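PDB 1WYD: aspartate--tRNA(Asp/Asn) ligase, which probably attaches aspartate to both tRNA(Asp) and tRNA(Asn), activating it with ATP as Asp-AMP before transfer to the tRNA acceptor end. Local coordinates for residues Arg3-Ala8 against Lys17-Ala22; Gln70-Val75 against Ala89-Leu94; Gly169-Pro174 against Arg210-Asp215; Leu220-Ser225 against Phe420-Lys425. All coordinates share one frame; numbering follows the deposited sequence.

Contact 1 of 4, residues Arg3-Ala8 against Lys17-Ala22; sequences RSHFIA and KEVIWA
I20, W21 and A22, on the first strand of the OB-fold domain, carry the N-terminal loop in a mixed polar and apolar contact. I20 O takes two backbone donors, S4 N at 2.9 Å and H5 N at 3.2 Å. They reach it from opposite faces of its carbonyl plane. S4 OG returns the grip by accepting I20 N at 3.1 Å, almost straight at 174°. S4 OG also pairs with H5 ND1, in the plane of the imidazole. R3 NH2 donates to A22 O at 3.0 Å, standing above the carbonyl plane. R3 NH1 forms a salt bridge with E200 of the second subunit. A water bridges R3 NE and A22 N. I7 crosses the indole at about a right angle and sets CG1 over its six-membered ring, 3.6 Å from the centroid. W21 NE1 is buried without a partner in the model. Replacing W21 by an alanine would probably leave I7 CG1 without its ring and open a gap beside L39, V71 and L87. A tryptophan packed among the strands, with the preceding loop over it, fits the apolar core of an OB-fold barrel.

Contact 2 of 4, residues Gln70-Val75 against Ala89-Leu94; sequences QVRGIV and AEEITL
V71 CG2 lies beside I92 CG1 at 3.7 Å and also meets A89 CB at 3.8 Å. V71 and I92 are a non-hydrogen-bonded pair of antiparallel strands, their side chains next to each other and pointing the same way. With L87 and W21 near V71, this face is apolar. The face with Q70, R72, E91 and T93 is polar. There Q70 runs alongside T93, and its NE2 touches T93 CB at 3.7 Å. R72 NH2 makes a salt bridge to E91 OE2 at 3.0 Å, while the bond from R72 NE to the same oxygen is weak. The guanidinium and carboxylate planes stand 77° apart, and OE2 is met from above the carboxylate plane. R72 CG is anti to its backbone N (chi1 173°), and a bend at chi3 puts NE on the E91 side. R72 NH1 turns to a second acid, E18. E90 and E91 both face R72 in a classic beta bulge of segment 89-94. R72 O accepts both E90 N and E91 N, at 2.9 Å and 3.1 Å, each in its carbonyl plane. Past the bulge G73 faces A89 with CA atoms 4.3 Å apart, and a side chain on G73 would crowd A89 CA. I74 CD1 packs on E90 CG at 3.7 Å. Held by an acid from each neighbouring strand, R72 probably has its positive charge largely balanced and its guanidinium restrained from turning.

Contact 3 of 4, residues Gly169-Pro174 against Arg210-Asp215; sequences GAQLFP and RAEESD
The F173 ring has A211 CB over one face, 3.6 Å from the ring centroid and shifted toward the rim. This is a CH-pi contact. R210 O comes obliquely to F173 CE1 at 3.4 Å. The F173 ring also meets Y177 and F178 of the second subunit, the latter edge-to-face. The R210 guanidinium has A170 CB over one face, and E212 CD lies at its edge, in plane. There R210 NH1 meets E212 OE1 from above the carboxylate plane, at 3.2 Å and nearly straight, 175°, as part of a salt bridge. R210 NE donates a hydrogen bond to Q186 OE1. E212 bends at chi2 (81°), which turns CD back from an extended course. E212 OE2 also accepts Q171 N at 3.2 Å, from above the carboxylate plane. The Q171 side chain crosses that of E212 obliquely, its NE2 3.2 Å from E212 CG, with amide and carboxylate planes 76° apart. An alanine at E212 would probably leave R210 NH1 and Q171 N without this acceptor and let the guanidinium turn more freely. A211 N donates to Q171 O at 2.8 Å, tying the two loops by their backbones. R210 and E212 belong to the R-x-E signature of class II motif 2, and R210, A211 and E212 are predicted to bind ATP. R210 is also predicted to bind L-aspartate. Segment 169-174 probably corresponds to the mobile loop of aspartyl-tRNA synthetases. F173 bonds by its backbone to L184 at the end of strand 180-184. Segment 210-215 leaves strand 201-209 and leads toward strand 222-231.

Contact 4 of 4, residues Leu220-Ser225 against Phe420-Lys425; sequences LAEFIS and FPRDKK
A221 N donates to R422 O at 2.8 Å, standing above the carbonyl plane, 39° out of it, and the CA atoms of A221 and D423 are 4.8 Å apart. The same carbonyl is flanked by L220, whose CB is 3.3 Å from R422 O. L220 CD2 passes on to P421 CB at 4.0 Å. A221 CB rests on the backbone of D423, at its CA. E222 and R422 meet at their CB atoms, 3.8 Å apart. R422 CG is anti to the carbonyl carbon (chi1 -73°), which keeps it near E222 CB. Their charged ends go to other partners. R422 NE donates to I161 O of the second subunit, and R422 NH2 forms a salt bridge with the C-terminal carboxylate of P429. E222 OE1 accepts from W209 NE1 and from backbone N-H groups of K160 and I161 of the second subunit. Strand 222-231 is the second strand of class II motif 2, in the mainly antiparallel catalytic sheet of class II synthetases. The contact thus binds the start of this strand to the C-terminal tail, against the dimer interface. L220 also comes near A402, a predicted ATP-binding residue. A water joins E222 OE2, at 2.7 Å, to F420 O, at 2.9 Å. In the tail, D423 OD1 accepts K425 N at 3.0 Å, an Asx turn, and D423 OD2 pairs with R426.

In the fold
From the N terminus, contact 1 closes a short loop as the chain enters strand 18-31. Contact 2 adds strand 91-94 to strand 68-77. These two share the OB-fold sheet: strand 68-77 lies between strands 18-31 and 91-94, and W21 O meets V71 N. The chain then enters the catalytic domain. Contact 3 joins the loop before strand 174-177 to the one after strand 201-209. Contact 4 spans 194 residues to bring the tail back to strand 222-231. The four follow one another in series; none nests in or crosses another. R210 N meets A221 O, so contacts 3 and 4 adjoin. Contacts 1, 3 and 4 touch the second subunit.

Contact 1 of 4, residues Arg3-Ala8 against Lys17-Ala22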
loop_
_atom_site.group_PDB
_atom_site.type_symbol
_atom_site.label_atom_id
_atom_site.label_comp_id
_atom_site.label_asym_id
_atom_site.label_seq_id
_atom_site.Cartn_x
_atom_site.Cartn_y
_atom_site.Cartn_z
ATOM N N ARG B 3 8.264 -7.631 28.300
ATOM C CA ARG B 3 9.352 -6.766 28.686
ATOM C C ARG B 3 8.749 -5.545 29.332
ATOM O O ARG B 3 7.565 -5.300 29.164
ATOM C CB ARG B 3 10.132 -6.324 27.454
ATOM C CG ARG B 3 9.258 -5.997 26.271
ATOM C CD ARG B 3 9.947 -5.197 25.279
ATOM N NE ARG B 3 10.863 -5.985 24.441
ATOM C CZ ARG B 3 10.613 -6.336 23.179
ATOM N NH1 ARG B 3 9.448 -6.025 22.616
ATOM N NH2 ARG B 3 11.518 -6.982 22.478
ATOM N N SER B 4 9.581 -4.782 30.043
ATOM C CA SER B 4 9.227 -3.440 30.489
ATOM C C SER B 4 9.871 -2.419 29.561
ATOM O O SER B 4 9.258 -1.397 29.253
ATOM C CB SER B 4 9.662 -3.196 31.946
ATOM O OG SER B 4 11.069 -2.970 32.034
ATOM N N HIS B 5 11.104 -2.672 29.122
ATOM C CA HIS B 5 11.790 -1.718 28.241
ATOM C C HIS B 5 12.419 -2.381 27.017
ATOM O O HIS B 5 12.874 -3.532 27.066
ATOM C CB HIS B 5 12.859 -0.875 28.995
ATOM C CG HIS B 5 12.312 -0.054 30.134
ATOM N ND1 HIS B 5 11.845 -0.616 31.306
ATOM C CD2 HIS B 5 12.151 1.284 30.274
ATOM C CE1 HIS B 5 11.412 0.336 32.109
ATOM N NE2 HIS B 5 11.589 1.499 31.508
ATOM N N PHE B 6 12.428 -1.648 25.916
ATOM C CA PHE B 6 13.283 -1.962 24.792
ATOM C C PHE B 6 14.703 -1.584 25.156
ATOM O O PHE B 6 14.920 -0.634 25.913
ATOM C CB PHE B 6 12.858 -1.151 23.586
ATOM C CG PHE B 6 11.641 -1.689 22.903
ATOM C CD1 PHE B 6 10.377 -1.147 23.181
ATOM C CD2 PHE B 6 11.749 -2.727 21.973
ATOM C CE1 PHE B 6 9.225 -1.636 22.538
ATOM C CE2 PHE B 6 10.599 -3.234 21.326
ATOM C CZ PHE B 6 9.335 -2.674 21.612
ATOM N N ILE B 7 15.676 -2.302 24.607
ATOM C CA ILE B 7 17.064 -2.117 25.007
ATOM C C ILE B 7 17.449 -0.641 24.962
ATOM O O ILE B 7 17.986 -0.105 25.930
ATOM C CB ILE B 7 18.001 -2.980 24.135
ATOM C CG1 ILE B 7 17.882 -4.460 24.540
ATOM C CG2 ILE B 7 19.452 -2.472 24.188
ATOM C CD1 ILE B 7 18.094 -5.430 23.385
ATOM N N ALA B 8 17.131 0.002 23.848
ATOM C CA ALA B 8 17.481 1.386 23.578
ATOM C C ALA B 8 16.807 2.407 24.533
ATOM O O ALA B 8 17.257 3.542 24.635
ATOM C CB ALA B 8 17.156 1.719 22.111
ATOM N N LYS B 17 18.440 0.295 38.714
ATOM C CA LYS B 17 17.025 -0.001 38.469
ATOM C C LYS B 17 16.742 -1.388 37.851
ATOM O O LYS B 17 17.561 -1.928 37.108
ATOM C CB LYS B 17 16.333 1.135 37.691
ATOM C CG LYS B 17 14.890 1.478 38.155
ATOM C CD LYS B 17 14.594 1.125 39.641
ATOM C CE LYS B 17 13.705 -0.135 39.763
ATOM N NZ LYS B 17 13.023 -0.279 41.088
ATOM N N GLU B 18 15.596 -1.969 38.201
ATOM C CA GLU B 18 15.175 -3.244 37.617
ATOM C C GLU B 18 14.433 -3.076 36.292
ATOM O O GLU B 18 13.464 -2.323 36.192
ATOM C CB GLU B 18 14.306 -4.057 38.575
ATOM C CG GLU B 18 13.882 -5.373 37.963
ATOM C CD GLU B 18 13.037 -6.186 38.889
ATOM O OE1 GLU B 18 11.858 -5.806 39.088
ATOM O OE2 GLU B 18 13.543 -7.204 39.411
ATOM N N VAL B 19 14.897 -3.800 35.283
ATOM C CA VAL B 19 14.342 -3.700 33.940
ATOM C C VAL B 19 14.067 -5.109 33.421
ATOM O O VAL B 19 14.712 -6.080 33.846
ATOM C CB VAL B 19 15.305 -2.913 33.017
ATOM C CG1 VAL B 19 15.042 -3.205 31.555
ATOM C CG2 VAL B 19 15.190 -1.406 33.276
ATOM N N ILE B 20 13.080 -5.233 32.538
ATOM C CA ILE B 20 12.870 -6.493 31.834
ATOM C C ILE B 20 13.081 -6.291 30.345
ATOM O O ILE B 20 12.356 -5.527 29.706
ATOM C CB ILE B 20 11.497 -7.079 32.119
ATOM C CG1 ILE B 20 11.200 -7.016 33.627
ATOM C CG2 ILE B 20 11.412 -8.510 31.539
ATOM C CD1 ILE B 20 10.057 -7.908 34.090
ATOM N N TRP B 21 14.107 -6.955 29.818
ATOM C CA TRP B 21 14.355 -7.012 28.385
ATOM C C TRP B 21 13.778 -8.288 27.810
ATOM O O TRP B 21 13.698 -9.314 28.524
ATOM C CB TRP B 21 15.844 -6.976 28.095
ATOM C CG TRP B 21 16.415 -5.613 28.137
ATOM C CD1 TRP B 21 15.734 -4.452 28.266
ATOM C CD2 TRP B 21 17.802 -5.259 28.047
ATOM N NE1 TRP B 21 16.602 -3.388 28.250
ATOM C CE2 TRP B 21 17.881 -3.857 28.136
ATOM C CE3 TRP B 21 18.994 -5.992 27.909
ATOM C CZ2 TRP B 21 19.089 -3.168 28.094
ATOM C CZ3 TRP B 21 20.190 -5.314 27.863
ATOM C CH2 TRP B 21 20.237 -3.913 27.953
ATOM N N ALA B 22 13.364 -8.232 26.537
ATOM C CA ALA B 22 13.066 -9.463 25.783
ATOM C C ALA B 22 13.698 -9.428 24.395
ATOM O O ALA B 22 13.875 -8.350 23.798
ATOM C CB ALA B 22 11.562 -9.730 25.690
HETATM O O HOH W 1 13.939 -5.471 25.037
#

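Contact 2 of 4, residues Gln70-Val75 against Ala89-Leu94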
loop_
_atom_site.group_PDB
_atom_site.type_symbol
_atom_site.label_atom_id
_atom_site.label_comp_id
_atom_site.label_asym_id
_atom_site.label_seq_id
_atom_site.Cartn_x
_atom_site.Cartn_y
_atom_site.Cartn_z
ATOM N N GLN B 70 13.440 -13.879 27.698
ATOM C CA GLN B 70 13.054 -12.803 28.595
ATOM C C GLN B 70 14.171 -12.697 29.615
ATOM O O GLN B 70 14.609 -13.708 30.173
ATOM C CB GLN B 70 11.796 -13.226 29.330
ATOM C CG GLN B 70 10.720 -12.195 29.420
ATOM C CD GLN B 70 9.470 -12.739 30.098
ATOM O OE1 GLN B 70 8.654 -11.975 30.616
ATOM N NE2 GLN B 70 9.320 -14.055 30.094
ATOM N N VAL B 71 14.649 -11.482 29.857
ATOM C CA VAL B 71 15.621 -11.273 30.937
ATOM C C VAL B 71 15.269 -10.113 31.888
ATOM O O VAL B 71 15.136 -8.964 31.484
ATOM C CB VAL B 71 17.107 -11.228 30.411
ATOM C CG1 VAL B 71 17.297 -10.178 29.320
ATOM C CG2 VAL B 71 18.074 -10.993 31.541
ATOM N N ARG B 72 15.078 -10.457 33.157
ATOM C CA ARG B 72 14.900 -9.497 34.236
ATOM C C ARG B 72 16.225 -9.331 34.997
ATOM O O ARG B 72 16.807 -10.316 35.464
ATOM C CB ARG B 72 13.824 -10.010 35.176
ATOM C CG ARG B 72 13.643 -9.184 36.445
ATOM C CD ARG B 72 12.362 -9.520 37.212
ATOM N NE ARG B 72 12.463 -10.807 37.899
ATOM C CZ ARG B 72 13.261 -11.049 38.952
ATOM N NH1 ARG B 72 14.039 -10.088 39.471
ATOM N NH2 ARG B 72 13.276 -12.258 39.498
ATOM N N GLY B 73 16.711 -8.096 35.098
ATOM C CA GLY B 73 17.885 -7.813 35.900
ATOM C C GLY B 73 17.991 -6.348 36.333
ATOM O O GLY B 73 17.051 -5.555 36.168
ATOM N N ILE B 74 19.150 -5.979 36.875
ATOM C CA ILE B 74 19.346 -4.630 37.386
ATOM C C ILE B 74 20.323 -3.898 36.503
ATOM O O ILE B 74 21.371 -4.413 36.185
ATOM C CB ILE B 74 19.819 -4.679 38.865
ATOM C CG1 ILE B 74 18.629 -4.969 39.787
ATOM C CG2 ILE B 74 20.459 -3.364 39.280
ATOM C CD1 ILE B 74 18.185 -6.461 39.867
ATOM N N VAL B 75 19.959 -2.698 36.081
ATOM C CA VAL B 75 20.848 -1.865 35.253
ATOM C C VAL B 75 22.125 -1.459 36.011
ATOM O O VAL B 75 22.085 -1.220 37.224
ATOM C CB VAL B 75 20.084 -0.644 34.678
ATOM C CG1 VAL B 75 20.993 0.292 33.891
ATOM C CG2 VAL B 75 18.924 -1.129 33.793
ATOM N N ALA B 89 21.912 -9.937 34.933
ATOM C CA ALA B 89 20.748 -10.812 34.903
ATOM C C ALA B 89 20.432 -11.431 36.269
ATOM O O ALA B 89 21.355 -11.834 37.009
ATOM C CB ALA B 89 20.918 -11.876 33.856
ATOM N N GLU B 90 19.139 -11.504 36.601
ATOM C CA GLU B 90 18.688 -12.198 37.807
ATOM C C GLU B 90 17.813 -13.396 37.445
ATOM O O GLU B 90 17.808 -14.426 38.138
ATOM C CB GLU B 90 17.919 -11.250 38.740
ATOM C CG GLU B 90 18.706 -10.023 39.201
ATOM C CD GLU B 90 19.685 -10.302 40.347
ATOM O OE1 GLU B 90 19.323 -11.011 41.319
ATOM O OE2 GLU B 90 20.833 -9.800 40.281
ATOM N N GLU B 91 17.067 -13.247 36.352
ATOM C CA GLU B 91 16.156 -14.285 35.876
ATOM C C GLU B 91 16.058 -14.235 34.364
ATOM O O GLU B 91 15.928 -13.146 33.790
ATOM C CB GLU B 91 14.769 -14.120 36.490
ATOM C CG GLU B 91 13.916 -15.374 36.401
ATOM C CD GLU B 91 12.531 -15.195 37.006
ATOM O OE1 GLU B 91 11.783 -16.191 37.069
ATOM O OE2 GLU B 91 12.187 -14.063 37.422
ATOM N N ILE B 92 16.130 -15.419 33.746
ATOM C CA ILE B 92 16.005 -15.582 32.316
ATOM C C ILE B 92 14.982 -16.681 32.016
ATOM O O ILE B 92 15.046 -17.796 32.557
ATOM C CB ILE B 92 17.398 -15.895 31.654
ATOM C CG1 ILE B 92 18.306 -14.644 31.643
ATOM C CG2 ILE B 92 17.243 -16.511 30.225
ATOM C CD1 ILE B 92 19.800 -14.946 31.813
ATOM N N THR B 93 14.025 -16.352 31.162
ATOM C CA THR B 93 13.054 -17.321 30.707
ATOM C C THR B 93 13.273 -17.638 29.230
ATOM O O THR B 93 13.493 -16.735 28.412
ATOM C CB THR B 93 11.648 -16.780 30.940
ATOM O OG1 THR B 93 11.584 -16.239 32.265
ATOM C CG2 THR B 93 10.625 -17.933 30.941
ATOM N N LEU B 94 13.242 -18.927 28.913
ATOM C CA LEU B 94 13.368 -19.424 27.552
ATOM C C LEU B 94 11.983 -19.427 26.905
ATOM O O LEU B 94 11.093 -20.191 27.314
ATOM C CB LEU B 94 13.930 -20.836 27.579
ATOM C CG LEU B 94 14.985 -21.354 26.602
ATOM C CD1 LEU B 94 14.882 -22.870 26.584
ATOM C CD2 LEU B 94 14.813 -20.786 25.206
#

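Contact 3 of 4, residues Gly169-Pro174 against Arg210-Asp215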
loop_
_atom_site.group_PDB
_atom_site.type_symbol
_atom_site.label_atom_id
_atom_site.label_comp_id
_atom_site.label_asym_id
_atom_site.label_seq_id
_atom_site.Cartn_x
_atom_site.Cartn_y
_atom_site.Cartn_z
ATOM N N GLY B 169 3.126 -6.402 -26.516
ATOM C CA GLY B 169 4.577 -6.560 -26.478
ATOM C C GLY B 169 5.099 -6.819 -25.067
ATOM O O GLY B 169 6.085 -7.552 -24.873
ATOM N N ALA B 170 4.446 -6.212 -24.074
ATOM C CA ALA B 170 4.729 -6.531 -22.682
ATOM C C ALA B 170 4.250 -7.948 -22.395
ATOM O O ALA B 170 3.180 -8.376 -22.860
ATOM C CB ALA B 170 4.059 -5.532 -21.738
ATOM N N GLN B 171 5.061 -8.665 -21.632
ATOM C CA GLN B 171 4.795 -10.050 -21.308
ATOM C C GLN B 171 4.225 -10.114 -19.901
ATOM O O GLN B 171 4.866 -9.672 -18.931
ATOM C CB GLN B 171 6.089 -10.856 -21.390
ATOM C CG GLN B 171 6.749 -10.860 -22.771
ATOM C CD GLN B 171 8.028 -11.715 -22.814
ATOM O OE1 GLN B 171 8.021 -12.893 -22.422
ATOM N NE2 GLN B 171 9.125 -11.121 -23.290
ATOM N N LEU B 172 3.026 -10.684 -19.793
ATOM C CA LEU B 172 2.268 -10.698 -18.552
ATOM C C LEU B 172 2.053 -12.103 -18.064
ATOM O O LEU B 172 1.996 -13.048 -18.849
ATOM C CB LEU B 172 0.925 -10.021 -18.771
ATOM C CG LEU B 172 0.860 -8.521 -18.480
ATOM C CD1 LEU B 172 2.099 -7.817 -18.769
ATOM C CD2 LEU B 172 -0.279 -7.849 -19.230
ATOM N N PHE B 173 1.950 -12.269 -16.755
ATOM C CA PHE B 173 1.653 -13.585 -16.227
ATOM C C PHE B 173 0.204 -13.966 -16.456
ATOM O O PHE B 173 -0.705 -13.219 -16.114
ATOM C CB PHE B 173 2.014 -13.662 -14.752
ATOM C CG PHE B 173 3.487 -13.612 -14.493
ATOM C CD1 PHE B 173 4.041 -12.569 -13.787
ATOM C CD2 PHE B 173 4.321 -14.603 -14.973
ATOM C CE1 PHE B 173 5.379 -12.528 -13.553
ATOM C CE2 PHE B 173 5.674 -14.553 -14.738
ATOM C CZ PHE B 173 6.194 -13.527 -14.007
ATOM N N PRO B 174 -0.013 -15.117 -17.094
ATOM C CA PRO B 174 -1.355 -15.708 -17.192
ATOM C C PRO B 174 -1.942 -15.981 -15.809
ATOM O O PRO B 174 -1.266 -16.575 -14.981
ATOM C CB PRO B 174 -1.079 -17.024 -17.929
ATOM C CG PRO B 174 0.113 -16.673 -18.827
ATOM C CD PRO B 174 0.988 -15.907 -17.853
ATOM N N ARG B 210 5.928 -8.485 -14.088
ATOM C CA ARG B 210 6.359 -8.600 -15.483
ATOM C C ARG B 210 6.911 -9.974 -15.747
ATOM O O ARG B 210 7.672 -10.506 -14.926
ATOM C CB ARG B 210 7.402 -7.530 -15.816
ATOM C CG ARG B 210 6.811 -6.392 -16.559
ATOM C CD ARG B 210 6.681 -6.608 -18.093
ATOM N NE ARG B 210 6.522 -5.321 -18.775
ATOM C CZ ARG B 210 7.243 -4.880 -19.806
ATOM N NH1 ARG B 210 8.201 -5.622 -20.357
ATOM N NH2 ARG B 210 6.984 -3.676 -20.305
ATOM N N ALA B 211 6.564 -10.553 -16.890
ATOM C CA ALA B 211 6.960 -11.957 -17.149
ATOM C C ALA B 211 8.206 -12.236 -18.015
ATOM O O ALA B 211 8.365 -13.355 -18.480
ATOM C CB ALA B 211 5.783 -12.743 -17.674
ATOM N N GLU B 212 9.087 -11.263 -18.231
ATOM C CA GLU B 212 10.254 -11.509 -19.091
ATOM C C GLU B 212 11.298 -12.301 -18.359
ATOM O O GLU B 212 11.299 -12.369 -17.122
ATOM C CB GLU B 212 10.908 -10.220 -19.591
ATOM C CG GLU B 212 10.198 -9.570 -20.753
ATOM C CD GLU B 212 9.001 -8.730 -20.307
ATOM O OE1 GLU B 212 8.896 -8.439 -19.088
ATOM O OE2 GLU B 212 8.163 -8.350 -21.173
ATOM N N GLU B 213 12.218 -12.870 -19.131
ATOM C CA GLU B 213 13.331 -13.606 -18.553
ATOM C C GLU B 213 14.679 -12.831 -18.526
ATOM O O GLU B 213 15.739 -13.428 -18.343
ATOM C CB GLU B 213 13.399 -15.007 -19.182
ATOM C CG GLU B 213 12.215 -15.857 -18.716
ATOM C CD GLU B 213 11.922 -17.096 -19.550
ATOM O OE1 GLU B 213 12.807 -17.990 -19.643
ATOM O OE2 GLU B 213 10.771 -17.197 -20.064
ATOM N N SER B 214 14.629 -11.500 -18.658
ATOM C CA SER B 214 15.840 -10.666 -18.567
ATOM C C SER B 214 16.584 -10.941 -17.245
ATOM O O SER B 214 15.993 -10.814 -16.165
ATOM C CB SER B 214 15.507 -9.163 -18.726
ATOM O OG SER B 214 16.690 -8.366 -18.797
ATOM N N ASP B 215 17.856 -11.337 -17.355
ATOM C CA ASP B 215 18.716 -11.681 -16.219
ATOM C C ASP B 215 19.665 -10.551 -15.788
ATOM O O ASP B 215 20.638 -10.805 -15.078
ATOM C CB ASP B 215 19.540 -12.937 -16.549
#

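Contact 4 of 4, residues Leu220-Ser225 against Phe420-Lys425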
loop_
_atom_site.group_PDB
_atom_site.type_symbol
_atom_site.label_atom_id
_atom_site.label_comp_id
_atom_site.label_asym_id
_atom_site.label_seq_id
_atom_site.Cartn_x
_atom_site.Cartn_y
_atom_site.Cartn_z
ATOM N N LEU B 220 13.391 -8.033 -10.988
ATOM C CA LEU B 220 12.440 -8.963 -10.351
ATOM C C LEU B 220 11.123 -9.107 -11.144
ATOM O O LEU B 220 10.750 -8.194 -11.859
ATOM C CB LEU B 220 12.189 -8.577 -8.880
ATOM C CG LEU B 220 13.422 -8.447 -7.960
ATOM C CD1 LEU B 220 13.004 -8.161 -6.534
ATOM C CD2 LEU B 220 14.338 -9.695 -8.007
ATOM N N ALA B 221 10.461 -10.270 -11.067
ATOM C CA ALA B 221 9.220 -10.465 -11.791
ATOM C C ALA B 221 8.033 -9.851 -11.049
ATOM O O ALA B 221 7.040 -9.422 -11.664
ATOM C CB ALA B 221 8.954 -12.015 -12.032
ATOM N N GLU B 222 8.137 -9.856 -9.722
ATOM C CA GLU B 222 7.256 -9.089 -8.838
ATOM C C GLU B 222 7.956 -7.848 -8.221
ATOM O O GLU B 222 9.078 -7.920 -7.751
ATOM C CB GLU B 222 6.793 -9.962 -7.708
ATOM C CG GLU B 222 5.615 -9.377 -6.940
ATOM C CD GLU B 222 5.180 -10.348 -5.870
ATOM O OE1 GLU B 222 4.501 -11.354 -6.217
ATOM O OE2 GLU B 222 5.590 -10.130 -4.710
ATOM N N PHE B 223 7.241 -6.733 -8.162
ATOM C CA PHE B 223 7.857 -5.484 -7.737
ATOM C C PHE B 223 6.809 -4.476 -7.286
ATOM O O PHE B 223 5.712 -4.450 -7.824
ATOM C CB PHE B 223 8.745 -4.896 -8.848
ATOM C CG PHE B 223 8.077 -4.786 -10.206
ATOM C CD1 PHE B 223 7.401 -3.616 -10.592
ATOM C CD2 PHE B 223 8.187 -5.836 -11.144
ATOM C CE1 PHE B 223 6.805 -3.506 -11.862
ATOM C CE2 PHE B 223 7.576 -5.741 -12.427
ATOM C CZ PHE B 223 6.892 -4.583 -12.777
ATOM N N ILE B 224 7.170 -3.648 -6.314
ATOM C CA ILE B 224 6.296 -2.583 -5.834
ATOM C C ILE B 224 6.499 -1.299 -6.607
ATOM O O ILE B 224 7.613 -0.821 -6.757
ATOM C CB ILE B 224 6.572 -2.331 -4.328
ATOM C CG1 ILE B 224 6.467 -3.669 -3.561
ATOM C CG2 ILE B 224 5.680 -1.226 -3.779
ATOM C CD1 ILE B 224 5.106 -4.256 -3.540
ATOM N N SER B 225 5.402 -0.750 -7.104
ATOM C CA SER B 225 5.407 0.411 -7.943
ATOM C C SER B 225 4.717 1.538 -7.146
ATOM O O SER B 225 3.706 1.310 -6.463
ATOM C CB SER B 225 4.694 0.049 -9.253
ATOM O OG SER B 225 4.428 1.158 -10.119
ATOM N N PHE B 420 11.672 -10.928 -0.012
ATOM C CA PHE B 420 11.309 -12.211 -0.661
ATOM C C PHE B 420 11.196 -12.099 -2.153
ATOM O O PHE B 420 10.103 -11.976 -2.674
ATOM C CB PHE B 420 10.021 -12.766 -0.076
ATOM C CG PHE B 420 10.142 -13.081 1.378
ATOM C CD1 PHE B 420 9.511 -12.302 2.321
ATOM C CD2 PHE B 420 10.930 -14.142 1.802
ATOM C CE1 PHE B 420 9.658 -12.566 3.671
ATOM C CE2 PHE B 420 11.078 -14.416 3.158
ATOM C CZ PHE B 420 10.454 -13.621 4.087
ATOM N N PRO B 421 12.334 -12.123 -2.835
ATOM C CA PRO B 421 12.379 -11.813 -4.271
ATOM C C PRO B 421 11.672 -12.869 -5.130
ATOM O O PRO B 421 11.622 -14.031 -4.751
ATOM C CB PRO B 421 13.870 -11.821 -4.604
ATOM C CG PRO B 421 14.598 -12.255 -3.326
ATOM C CD PRO B 421 13.628 -12.532 -2.275
ATOM N N ARG B 422 11.111 -12.422 -6.247
ATOM C CA ARG B 422 10.543 -13.281 -7.250
ATOM C C ARG B 422 11.240 -12.991 -8.558
ATOM O O ARG B 422 11.381 -11.806 -8.935
ATOM C CB ARG B 422 9.048 -13.004 -7.401
ATOM C CG ARG B 422 8.155 -13.510 -6.250
ATOM C CD ARG B 422 7.982 -15.019 -6.208
ATOM N NE ARG B 422 7.289 -15.450 -4.983
ATOM C CZ ARG B 422 7.902 -15.772 -3.852
ATOM N NH1 ARG B 422 9.220 -15.672 -3.763
ATOM N NH2 ARG B 422 7.217 -16.190 -2.796
ATOM N N ASP B 423 11.729 -14.059 -9.209
ATOM C CA ASP B 423 12.116 -14.052 -10.639
ATOM C C ASP B 423 12.081 -15.463 -11.274
ATOM O O ASP B 423 11.535 -16.407 -10.683
ATOM C CB ASP B 423 13.471 -13.388 -10.865
ATOM C CG ASP B 423 14.602 -14.118 -10.174
ATOM O OD1 ASP B 423 14.521 -15.363 -10.012
ATOM O OD2 ASP B 423 15.609 -13.513 -9.721
ATOM N N LYS B 424 12.689 -15.594 -12.461
ATOM C CA LYS B 424 12.607 -16.818 -13.253
ATOM C C LYS B 424 13.149 -18.063 -12.558
ATOM O O LYS B 424 12.714 -19.174 -12.874
ATOM C CB LYS B 424 13.153 -16.635 -14.684
ATOM C CG LYS B 424 14.577 -17.090 -14.936
ATOM C CD LYS B 424 15.012 -16.772 -16.386
ATOM C CE LYS B 424 16.568 -16.722 -16.553
ATOM N NZ LYS B 424 17.217 -15.487 -15.979
ATOM N N LYS B 425 14.032 -17.885 -11.579
ATOM C CA LYS B 425 14.613 -19.020 -10.867
ATOM C C LYS B 425 14.287 -19.008 -9.394
ATOM O O LYS B 425 14.841 -19.807 -8.623
ATOM C CB LYS B 425 16.118 -19.041 -11.052
HETATM O O HOH W 2 8.225 -10.209 -4.094
HETATM O O HOH W 3 9.959 -9.519 -6.103
#